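Odorant Binding Protein from Varroa destructor, form P2<1> (Varroa destructor, PDB 7NZA) probably binds and carries small semiochemicals such as odorants in the mite, through an internal cavity that is wide open. Local coordinates at residues V37-P48 / H61-A72. Sequence-based numbering, arbitrary orientation. Where two conformers were deposited one is given.
Sequences VVDKCLQSLPLP and HRESVTTCALKA
H61 reaches from helix 61-72 into the loop that follows helix 37-44, where its side chain meets L45 to P48. Its CB lies against P48 CG. CG, placed anti to the backbone N, and ND1 lie under P48 CD, whose CH-pi contact over one ring face measures 3.7 Å from CD to the H61 ring centroid. L47 CA makes a second CH-pi contact over that face, 4.2 Å from the centroid, and L47 CD2 lies 3.7 Å from H61 CE1. H61 CD2 comes within 3.4 Å of P46 O. At the tip, NE2 donates to L45 O over 2.7 Å; the N-H...O angle of 172° is nearly straight, and the acceptor sits in the imidazole plane, although the donor stands well above the carbonyl plane of L45. Replacing the imidazole with an alanine would leave L45 O without this donor and would probably open a gap beside P48 CD. One turn on, S64 OG bonds back to H61 O, and L45 CD1 rests against S64 OG and 3.9 Å from C68 CB. The covalent link follows: C41 SG and C68 SG are 2.1 Å apart with a chi3 of -90°, close to the unstrained value for a disulfide. Beyond it, V37 CG1 packs 3.5 Å from A69 CB. L42 and H61 also meet V15 and M146 of the second subunit, respectively, so the dimer interface borders this contact. The two helices, steeply inclined at 123°, are joined by a loop and cross-linked by one of the three disulfides of this mainly helical, non-classical odorant-binding-protein fold.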
ATOM      1  N   VAL A  37       3.459 -11.368   8.796  0.50 15.42           N
ATOM      2  CA  VAL A  37       4.035 -12.388   7.881  0.50 14.73           C
ATOM      3  C   VAL A  37       5.126 -11.756   6.988  0.50 14.56           C
ATOM      4  O   VAL A  37       6.215 -12.287   6.839  0.50 15.07           O
ATOM      5  CB  VAL A  37       2.881 -13.010   7.053  0.50 15.23           C
ATOM      6  CG1 VAL A  37       3.475 -13.840   5.923  0.50 15.45           C
ATOM      7  CG2 VAL A  37       1.948 -13.875   7.893  0.50 16.33           C
ATOM      8  N   VAL A  38       4.730 -10.656   6.352  1.00 14.94           N
ATOM      9  CA  VAL A  38       5.676  -9.940   5.458  1.00 15.47           C
ATOM     10  C   VAL A  38       6.924  -9.484   6.227  1.00 15.55           C
ATOM     11  O   VAL A  38       8.029  -9.654   5.738  1.00 15.87           O
ATOM     12  CB  VAL A  38       4.947  -8.782   4.784  1.00 16.37           C
ATOM     13  CG1 VAL A  38       5.965  -7.809   4.159  1.00 18.38           C
ATOM     14  CG2 VAL A  38       4.002  -9.317   3.743  1.00 18.10           C
ATOM     15  N   ASP A  39       6.739  -8.934   7.414  1.00 15.27           N
ATOM     16  CA  ASP A  39       7.858  -8.386   8.180  1.00 16.30           C
ATOM     17  C   ASP A  39       8.759  -9.564   8.563  1.00 16.98           C
ATOM     18  O   ASP A  39      10.011  -9.413   8.537  1.00 18.68           O
ATOM     19  CB  ASP A  39       7.389  -7.550   9.358  1.00 17.33           C
ATOM     20  CG  ASP A  39       6.810  -6.220   8.985  1.00 19.51           C
ATOM     21  OD1 ASP A  39       7.117  -5.793   7.861  1.00 21.79           O
ATOM     22  OD2 ASP A  39       6.131  -5.625   9.813  1.00 19.71           O
ATOM     23  N   LYS A  40       8.202 -10.713   8.900  1.00 16.50           N
ATOM     24  CA  LYS A  40       9.036 -11.847   9.217  1.00 17.04           C
ATOM     25  C   LYS A  40       9.791 -12.312   7.982  1.00 16.46           C
ATOM     26  O   LYS A  40      11.008 -12.616   8.065  1.00 17.97           O
ATOM     27  CB  LYS A  40       8.252 -12.977   9.844  1.00 18.12           C
ATOM     28  CG  LYS A  40       9.120 -14.157  10.286  1.00 20.30           C
ATOM     29  N   CYS A  41       9.129 -12.425   6.823  1.00 15.15           N
ATOM     30  CA  CYS A  41       9.812 -12.783   5.580  1.00 14.40           C
ATOM     31  C   CYS A  41      10.995 -11.860   5.292  1.00 14.56           C
ATOM     32  O   CYS A  41      12.018 -12.300   4.871  1.00 14.64           O
ATOM     33  CB  CYS A  41       8.793 -12.767   4.430  1.00 14.78           C
ATOM     34  SG  CYS A  41       7.616 -14.110   4.482  1.00 16.13           S
ATOM     35  N   LEU A  42      10.770 -10.546   5.495  1.00 15.61           N
ATOM     36  CA  LEU A  42      11.856  -9.575   5.230  1.00 17.46           C
ATOM     37  C   LEU A  42      13.073  -9.800   6.134  1.00 16.69           C
ATOM     38  O   LEU A  42      14.193  -9.388   5.738  1.00 19.87           O
ATOM     39  CB  LEU A  42      11.314  -8.155   5.459  1.00 19.15           C
ATOM     40  CG  LEU A  42      10.422  -7.610   4.393  1.00 20.89           C
ATOM     41  CD1 LEU A  42      10.004  -6.185   4.802  1.00 22.33           C
ATOM     42  CD2 LEU A  42      11.094  -7.593   3.010  1.00 24.14           C
ATOM     43  N   GLN A  43      12.924 -10.387   7.277  1.00 16.47           N
ATOM     44  CA  GLN A  43      14.089 -10.684   8.130  1.00 17.88           C
ATOM     45  C   GLN A  43      15.040 -11.627   7.409  1.00 19.36           C
ATOM     46  O   GLN A  43      16.266 -11.459   7.516  1.00 21.12           O
ATOM     47  CB  GLN A  43      13.691 -11.278   9.422  1.00 20.77           C
ATOM     48  CG  GLN A  43      12.942 -10.276  10.235  1.00 24.16           C
ATOM     49  CD  GLN A  43      12.658 -10.895  11.570  1.00 30.20           C
ATOM     50  OE1 GLN A  43      12.965 -12.067  11.794  1.00 37.32           O
ATOM     51  NE2 GLN A  43      12.080 -10.100  12.441  1.00 38.40           N
ATOM     52  N   SER A  44      14.510 -12.537   6.625  1.00 19.56           N
ATOM     53  CA  SER A  44      15.352 -13.499   5.891  1.00 19.48           C
ATOM     54  C   SER A  44      15.639 -13.043   4.485  1.00 18.24           C
ATOM     55  O   SER A  44      16.546 -13.572   3.857  1.00 18.93           O
ATOM     56  CB  SER A  44      14.680 -14.804   5.837  1.00 19.35           C
ATOM     57  OG  SER A  44      14.562 -15.386   7.163  1.00 23.52           O
ATOM     58  N   LEU A  45      14.804 -12.152   3.957  1.00 17.73           N
ATOM     59  CA  LEU A  45      14.872 -11.706   2.580  1.00 16.93           C
ATOM     60  C   LEU A  45      14.970 -10.178   2.626  1.00 17.85           C
ATOM     61  O   LEU A  45      14.039  -9.455   2.260  1.00 16.55           O
ATOM     62  CB  LEU A  45      13.614 -12.138   1.817  1.00 16.90           C
ATOM     63  CG  LEU A  45      13.328 -13.630   1.796  1.00 17.08           C
ATOM     64  CD1 LEU A  45      11.904 -13.941   1.378  1.00 16.89           C
ATOM     65  CD2 LEU A  45      14.303 -14.325   0.874  1.00 18.72           C
ATOM     66  N   PRO A  46      16.097  -9.610   3.080  1.00 20.21           N
ATOM     67  CA  PRO A  46      16.245  -8.148   3.082  1.00 20.44           C
ATOM     68  C   PRO A  46      16.048  -7.544   1.692  1.00 20.28           C
ATOM     69  O   PRO A  46      16.349  -8.068   0.676  1.00 19.67           O
ATOM     70  CB  PRO A  46      17.652  -7.878   3.646  1.00 22.90           C
ATOM     71  CG  PRO A  46      18.029  -9.182   4.372  1.00 23.88           C
ATOM     72  CD  PRO A  46      17.265 -10.279   3.704  1.00 21.33           C
ATOM     73  N   LEU A  47      15.504  -6.340   1.682  1.00 19.34           N
ATOM     74  CA  LEU A  47      15.294  -5.616   0.417  1.00 19.69           C
ATOM     75  C   LEU A  47      16.605  -5.289  -0.273  1.00 19.87           C
ATOM     76  O   LEU A  47      17.589  -4.900   0.379  1.00 20.59           O
ATOM     77  CB  LEU A  47      14.600  -4.289   0.730  1.00 19.62           C
ATOM     78  CG  LEU A  47      13.108  -4.408   0.811  1.00 20.80           C
ATOM     79  CD1 LEU A  47      12.580  -3.216   1.612  1.00 21.46           C
ATOM     80  CD2 LEU A  47      12.397  -4.473  -0.524  1.00 22.52           C
ATOM     81  N   PRO A  48      16.653  -5.390  -1.609  1.00 20.09           N
ATOM     82  CA  PRO A  48      17.843  -4.982  -2.326  1.00 22.30           C
ATOM     83  C   PRO A  48      18.118  -3.488  -2.148  1.00 24.26           C
ATOM     84  O   PRO A  48      17.205  -2.709  -1.914  1.00 25.11           O
ATOM     85  CB  PRO A  48      17.463  -5.304  -3.777  1.00 21.93           C
ATOM     86  CG  PRO A  48      16.398  -6.355  -3.710  1.00 23.59           C
ATOM     87  CD  PRO A  48      15.616  -6.000  -2.477  1.00 22.67           C
ATOM     88  N   HIS A  61      13.390 -10.555  -5.984  1.00 15.89           N
ATOM     89  CA  HIS A  61      13.214 -10.403  -4.530  1.00 16.10           C
ATOM     90  C   HIS A  61      11.740 -10.243  -4.195  1.00 15.92           C
ATOM     91  O   HIS A  61      11.255 -10.907  -3.242  1.00 16.00           O
ATOM     92  CB  HIS A  61      14.061  -9.269  -3.988  1.00 15.80           C
ATOM     93  CG  HIS A  61      13.712  -9.015  -2.564  1.00 15.81           C
ATOM     94  ND1 HIS A  61      12.738  -8.075  -2.243  1.00 16.22           N
ATOM     95  CD2 HIS A  61      14.177  -9.559  -1.433  1.00 16.79           C
ATOM     96  CE1 HIS A  61      12.632  -8.140  -0.916  1.00 15.81           C
ATOM     97  NE2 HIS A  61      13.500  -9.014  -0.393  1.00 16.69           N
ATOM     98  N   ARG A  62      11.010  -9.432  -4.875  1.00 16.18           N
ATOM     99  CA  ARG A  62       9.575  -9.293  -4.643  1.00 17.61           C
ATOM    100  C   ARG A  62       8.870 -10.641  -4.685  1.00 17.48           C
ATOM    101  O   ARG A  62       8.019 -10.948  -3.812  1.00 17.08           O
ATOM    102  CB  ARG A  62       9.028  -8.230  -5.588  1.00 19.36           C
ATOM    103  CG  ARG A  62       7.542  -8.014  -5.398  1.00 21.63           C
ATOM    104  CD  ARG A  62       6.995  -6.951  -6.317  1.00 24.83           C
ATOM    105  NE  ARG A  62       7.131  -7.319  -7.705  1.00 29.43           N
ATOM    106  CZ  ARG A  62       7.968  -6.853  -8.632  1.00 30.26           C
ATOM    107  NH1 ARG A  62       8.874  -5.879  -8.443  1.00 30.69           N
ATOM    108  NH2 ARG A  62       7.889  -7.451  -9.826  1.00 32.85           N
ATOM    109  N   GLU A  63       9.181 -11.418  -5.734  0.50 17.34           N
ATOM    110  CA  GLU A  63       8.647 -12.795  -5.942  0.50 18.41           C
ATOM    111  C   GLU A  63       8.911 -13.603  -4.689  0.50 17.50           C
ATOM    112  O   GLU A  63       7.993 -14.323  -4.229  0.50 18.16           O
ATOM    113  CB  GLU A  63       9.347 -13.472  -7.133  0.50 19.94           C
ATOM    114  CG  GLU A  63       8.985 -14.931  -7.426  0.50 22.61           C
ATOM    115  CD  GLU A  63       9.568 -15.379  -8.780  0.50 24.23           C
ATOM    116  OE1 GLU A  63       8.800 -15.355  -9.794  0.50 25.67           O
ATOM    117  OE2 GLU A  63      10.837 -15.632  -8.888  0.50 24.25           O
ATOM    118  N   SER A  64      10.128 -13.556  -4.195  1.00 16.91           N
ATOM    119  CA  SER A  64      10.519 -14.355  -3.032  1.00 16.64           C
ATOM    120  C   SER A  64       9.703 -13.987  -1.794  1.00 15.92           C
ATOM    121  O   SER A  64       9.344 -14.872  -1.008  1.00 16.24           O
ATOM    122  CB  SER A  64      12.008 -14.316  -2.762  1.00 16.85           C
ATOM    123  OG  SER A  64      12.486 -13.080  -2.179  1.00 17.55           O
ATOM    124  N   VAL A  65       9.383 -12.717  -1.624  1.00 14.62           N
ATOM    125  CA  VAL A  65       8.591 -12.316  -0.457  1.00 14.55           C
ATOM    126  C   VAL A  65       7.172 -12.804  -0.617  1.00 14.74           C
ATOM    127  O   VAL A  65       6.576 -13.265   0.376  1.00 14.40           O
ATOM    128  CB  VAL A  65       8.683 -10.805  -0.269  1.00 14.69           C
ATOM    129  CG1 VAL A  65       7.743 -10.341   0.834  1.00 15.71           C
ATOM    130  CG2 VAL A  65      10.104 -10.347   0.024  1.00 15.33           C
ATOM    131  N   THR A  66       6.572 -12.661  -1.789  0.50 15.00           N
ATOM    132  CA  THR A  66       5.199 -13.165  -2.010  0.50 15.22           C
ATOM    133  C   THR A  66       5.147 -14.668  -1.744  0.50 15.01           C
ATOM    134  O   THR A  66       4.215 -15.154  -1.086  0.50 15.69           O
ATOM    135  CB  THR A  66       4.729 -12.871  -3.440  0.50 16.30           C
ATOM    136  OG1 THR A  66       4.818 -11.438  -3.594  0.50 17.80           O
ATOM    137  CG2 THR A  66       3.353 -13.446  -3.739  0.50 16.62           C
ATOM    138  N   THR A  67       6.120 -15.408  -2.240  1.00 14.47           N
ATOM    139  CA  THR A  67       6.167 -16.882  -2.046  1.00 15.61           C
ATOM    140  C   THR A  67       6.355 -17.206  -0.570  1.00 14.61           C
ATOM    141  O   THR A  67       5.696 -18.097  -0.090  1.00 15.44           O
ATOM    142  CB  THR A  67       7.320 -17.457  -2.876  1.00 16.51           C
ATOM    143  OG1 THR A  67       6.969 -17.288  -4.264  1.00 17.79           O
ATOM    144  CG2 THR A  67       7.576 -18.909  -2.583  1.00 17.91           C
ATOM    145  N   CYS A  68       7.230 -16.481   0.098  1.00 13.73           N
ATOM    146  CA  CYS A  68       7.439 -16.671   1.537  1.00 13.61           C
ATOM    147  C   CYS A  68       6.125 -16.503   2.285  1.00 14.39           C
ATOM    148  O   CYS A  68       5.783 -17.301   3.137  1.00 15.15           O
ATOM    149  CB  CYS A  68       8.474 -15.679   2.036  1.00 13.99           C
ATOM    150  SG  CYS A  68       8.743 -15.728   3.828  1.00 14.93           S
ATOM    151  N   ALA A  69       5.399 -15.436   1.999  1.00 13.69           N
ATOM    152  CA  ALA A  69       4.155 -15.212   2.739  1.00 14.20           C
ATOM    153  C   ALA A  69       3.149 -16.276   2.456  1.00 14.82           C
ATOM    154  O   ALA A  69       2.474 -16.789   3.411  1.00 17.87           O
ATOM    155  CB  ALA A  69       3.625 -13.860   2.409  1.00 16.30           C
ATOM    156  N   LEU A  70       3.003 -16.736   1.234  1.00 14.71           N
ATOM    157  CA  LEU A  70       2.078 -17.844   0.917  1.00 15.75           C
ATOM    158  C   LEU A  70       2.552 -19.100   1.629  1.00 16.04           C
ATOM    159  O   LEU A  70       1.679 -19.810   2.194  1.00 16.91           O
ATOM    160  CB  LEU A  70       2.065 -18.070  -0.589  1.00 17.69           C
ATOM    161  CG  LEU A  70       1.278 -17.042  -1.417  1.00 19.87           C
ATOM    162  CD1 LEU A  70       1.716 -17.073  -2.845  1.00 20.56           C
ATOM    163  CD2 LEU A  70      -0.189 -17.385  -1.384  1.00 21.75           C
ATOM    164  N   LYS A  71       3.826 -19.436   1.598  1.00 15.73           N
ATOM    165  CA  LYS A  71       4.331 -20.687   2.216  1.00 16.83           C
ATOM    166  C   LYS A  71       4.084 -20.598   3.727  1.00 16.46           C
ATOM    167  O   LYS A  71       3.611 -21.624   4.310  1.00 17.43           O
ATOM    168  CB  LYS A  71       5.792 -20.955   1.867  1.00 17.86           C
ATOM    169  CG  LYS A  71       6.442 -22.254   2.417  1.00 21.23           C
ATOM    170  CD  LYS A  71       6.253 -23.499   1.554  1.00 23.29           C
ATOM    171  CE  LYS A  71       6.481 -24.885   2.154  1.00 31.85           C
ATOM    172  NZ  LYS A  71       7.905 -25.202   2.455  1.00 36.62           N
ATOM    173  N   ALA A  72       4.390 -19.487   4.367  1.00 15.92           N
ATOM    174  CA  ALA A  72       4.312 -19.355   5.823  1.00 16.27           C
ATOM    175  C   ALA A  72       2.878 -19.528   6.231  1.00 17.05           C
ATOM    176  O   ALA A  72       2.646 -20.027   7.332  1.00 19.82           O
ATOM    177  CB  ALA A  72       4.856 -18.036   6.248  1.00 17.33           C
TER